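Local atomic coordinates of soluble lytic murein transglycosylase (Escherichia coli, PDB entry 1QSA), a protein that cleaves the glycosidic bonds between N-acetylmuramic acid and N-acetylglucosamine in peptidoglycan, forming a 1,6-anhydro bond in the muramic acid residue. Residues A[321-326]-A[350-355]. Numbering follows the deposited sequence.
Sequences WRYWQA and GFYPMV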
loop_
_atom_site.group_PDB
_atom_site.type_symbol
_atom_site.label_atom_id
_atom_site.label_comp_id
_atom_site.label_asym_id
_atom_site.label_seq_id
_atom_site.Cartn_x
_atom_site.Cartn_y
_atom_site.Cartn_z
ATOM N N TRP A 321 -12.843 -10.278 -16.609
ATOM C CA TRP A 321 -12.986 -11.447 -17.467
ATOM C C TRP A 321 -14.422 -11.670 -17.919
ATOM O O TRP A 321 -14.656 -12.246 -18.984
ATOM C CB TRP A 321 -12.348 -12.677 -16.831
ATOM C CG TRP A 321 -10.915 -12.432 -16.385
ATOM C CD1 TRP A 321 -10.329 -12.922 -15.258
ATOM C CD2 TRP A 321 -9.917 -11.600 -17.027
ATOM N NE1 TRP A 321 -9.039 -12.449 -15.143
ATOM C CE2 TRP A 321 -8.758 -11.639 -16.215
ATOM C CE3 TRP A 321 -9.895 -10.820 -18.198
ATOM C CZ2 TRP A 321 -7.582 -10.927 -16.530
ATOM C CZ3 TRP A 321 -8.722 -10.108 -18.512
ATOM C CH2 TRP A 321 -7.584 -10.171 -17.676
ATOM N N ARG A 322 -15.383 -11.222 -17.113
ATOM C CA ARG A 322 -16.781 -11.311 -17.521
ATOM C C ARG A 322 -16.995 -10.323 -18.680
ATOM O O ARG A 322 -17.625 -10.660 -19.692
ATOM C CB ARG A 322 -17.711 -10.984 -16.357
ATOM C CG ARG A 322 -17.720 -12.070 -15.294
ATOM C CD ARG A 322 -18.489 -11.637 -14.068
ATOM N NE ARG A 322 -19.919 -11.509 -14.331
ATOM C CZ ARG A 322 -20.746 -10.748 -13.619
ATOM N NH1 ARG A 322 -20.290 -10.016 -12.610
ATOM N NH2 ARG A 322 -22.033 -10.697 -13.934
ATOM N N TYR A 323 -16.423 -9.119 -18.566
ATOM C CA TYR A 323 -16.570 -8.140 -19.643
ATOM C C TYR A 323 -15.925 -8.655 -20.923
ATOM O O TYR A 323 -16.528 -8.563 -21.992
ATOM C CB TYR A 323 -15.939 -6.776 -19.297
ATOM C CG TYR A 323 -15.998 -5.822 -20.491
ATOM C CD1 TYR A 323 -17.163 -5.105 -20.784
ATOM C CD2 TYR A 323 -14.914 -5.704 -21.370
ATOM C CE1 TYR A 323 -17.251 -4.304 -21.932
ATOM C CE2 TYR A 323 -14.991 -4.911 -22.508
ATOM C CZ TYR A 323 -16.157 -4.216 -22.785
ATOM O OH TYR A 323 -16.232 -3.439 -23.904
ATOM N N TRP A 324 -14.714 -9.197 -20.828
ATOM C CA TRP A 324 -14.045 -9.667 -22.048
ATOM C C TRP A 324 -14.710 -10.899 -22.652
ATOM O O TRP A 324 -14.641 -11.116 -23.867
ATOM C CB TRP A 324 -12.532 -9.791 -21.849
ATOM C CG TRP A 324 -11.897 -8.409 -21.777
ATOM C CD1 TRP A 324 -11.410 -7.782 -20.655
ATOM C CD2 TRP A 324 -11.800 -7.448 -22.841
ATOM N NE1 TRP A 324 -11.038 -6.491 -20.953
ATOM C CE2 TRP A 324 -11.263 -6.255 -22.284
ATOM C CE3 TRP A 324 -12.119 -7.476 -24.211
ATOM C CZ2 TRP A 324 -11.041 -5.101 -23.044
ATOM C CZ3 TRP A 324 -11.895 -6.320 -24.973
ATOM C CH2 TRP A 324 -11.361 -5.148 -24.381
ATOM N N GLN A 325 -15.431 -11.654 -21.825
ATOM C CA GLN A 325 -16.184 -12.804 -22.338
ATOM C C GLN A 325 -17.343 -12.229 -23.161
ATOM O O GLN A 325 -17.651 -12.721 -24.248
ATOM C CB GLN A 325 -16.735 -13.647 -21.188
ATOM C CG GLN A 325 -17.529 -14.869 -21.655
ATOM C CD GLN A 325 -16.686 -15.842 -22.458
ATOM O OE1 GLN A 325 -16.534 -15.702 -23.675
ATOM N NE2 GLN A 325 -16.128 -16.837 -21.777
ATOM N N ALA A 326 -17.975 -11.180 -22.629
ATOM C CA ALA A 326 -19.071 -10.503 -23.311
ATOM C C ALA A 326 -18.560 -9.912 -24.628
ATOM O O ALA A 326 -19.243 -9.980 -25.646
ATOM C CB ALA A 326 -19.636 -9.410 -22.431
ATOM N N GLY A 350 -18.323 0.231 -9.838
ATOM C CA GLY A 350 -16.965 0.271 -10.348
ATOM C C GLY A 350 -16.689 0.460 -11.822
ATOM O O GLY A 350 -17.586 0.701 -12.625
ATOM N N PHE A 351 -15.406 0.370 -12.148
ATOM C CA PHE A 351 -14.912 0.557 -13.506
ATOM C C PHE A 351 -15.618 -0.281 -14.572
ATOM O O PHE A 351 -16.220 0.285 -15.480
ATOM C CB PHE A 351 -13.406 0.306 -13.561
ATOM C CG PHE A 351 -12.814 0.458 -14.936
ATOM C CD1 PHE A 351 -12.540 1.718 -15.457
ATOM C CD2 PHE A 351 -12.522 -0.668 -15.707
ATOM C CE1 PHE A 351 -11.978 1.844 -16.728
ATOM C CE2 PHE A 351 -11.963 -0.552 -16.968
ATOM C CZ PHE A 351 -11.689 0.708 -17.482
ATOM N N TYR A 352 -15.547 -1.606 -14.467
ATOM C CA TYR A 352 -16.191 -2.451 -15.486
ATOM C C TYR A 352 -17.707 -2.275 -15.581
ATOM O O TYR A 352 -18.256 -2.302 -16.682
ATOM C CB TYR A 352 -15.723 -3.902 -15.403
ATOM C CG TYR A 352 -14.458 -4.109 -16.204
ATOM C CD1 TYR A 352 -14.510 -4.140 -17.593
ATOM C CD2 TYR A 352 -13.212 -4.245 -15.581
ATOM C CE1 TYR A 352 -13.365 -4.301 -18.353
ATOM C CE2 TYR A 352 -12.042 -4.405 -16.335
ATOM C CZ TYR A 352 -12.140 -4.433 -17.728
ATOM O OH TYR A 352 -11.040 -4.583 -18.521
ATOM N N PRO A 353 -18.408 -2.157 -14.437
ATOM C CA PRO A 353 -19.855 -1.950 -14.542
ATOM C C PRO A 353 -20.111 -0.681 -15.376
ATOM O O PRO A 353 -21.043 -0.632 -16.177
ATOM C CB PRO A 353 -20.258 -1.754 -13.079
ATOM C CG PRO A 353 -19.411 -2.739 -12.396
ATOM C CD PRO A 353 -18.051 -2.593 -13.074
ATOM N N MET A 354 -19.262 0.342 -15.217
ATOM C CA MET A 354 -19.418 1.582 -15.989
ATOM C C MET A 354 -19.040 1.399 -17.469
ATOM O O MET A 354 -19.643 2.016 -18.357
ATOM C CB MET A 354 -18.514 2.683 -15.410
ATOM C CG MET A 354 -18.863 3.156 -14.016
ATOM S SD MET A 354 -17.668 4.409 -13.452
ATOM C CE MET A 354 -18.212 4.609 -11.760
ATOM N N VAL A 355 -18.028 0.570 -17.719
ATOM C CA VAL A 355 -17.616 0.262 -19.080
ATOM C C VAL A 355 -18.805 -0.438 -19.764
ATOM O O VAL A 355 -19.165 -0.116 -20.908
ATOM C CB VAL A 355 -16.409 -0.709 -19.125
ATOM C CG1 VAL A 355 -16.227 -1.242 -20.539
ATOM C CG2 VAL A 355 -15.117 -0.009 -18.691
#
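An aromatic cluster of Y323, W324 and Y352 joins helices 319-331 and 351-359 of the alpha-superhelix. Their short segments 321-326 and 351-355 run nearly parallel, with axes 10.4 Å apart at 22°, and Y323 and Y352 face each other across the gap. Y352 reaches over to the first helix and lays CD1 and CE1 against the root of the Y323 side chain: CD1 of Y352 lies 3.4 Å from CB of Y323, and CE1 of Y352 is 3.7 Å from CD2 of Y323. The two ring planes are inclined at 37°. The hydroxyl of Y352 ends at the edge of the W324 indole, where NE1 of W324 donates a bent hydrogen bond to OH of Y352 (3.1 Å, N-H...O 146°), the oxygen tilted somewhat from the indole plane. E577 of helix 572-578 is a second partner of that hydroxyl, so the oxygen is gripped from two sequence-distant parts of the chain. Helix 335-346 intervenes in sequence between the paired helices and packs against Y323 through L342. With CG anti to the backbone N, Y323 projects into the gap between the helices and offers a ring face to V355, one turn beyond Y352. CG1 of V355 makes a CH-pi contact there, 3.9 Å from the centroid of the Y323 ring, and comes nearest to CE1 of Y323 at 3.5 Å. Within the first helix, CD2 of Y323 sits over the centre of the W324 indole, 3.7 Å above its plane. The phenolic OH of Y323 hydrogen-bonds R359 at the end of the second helix, while V573 touches W324, Y352 and V355, bringing helix 572-578 against the cluster.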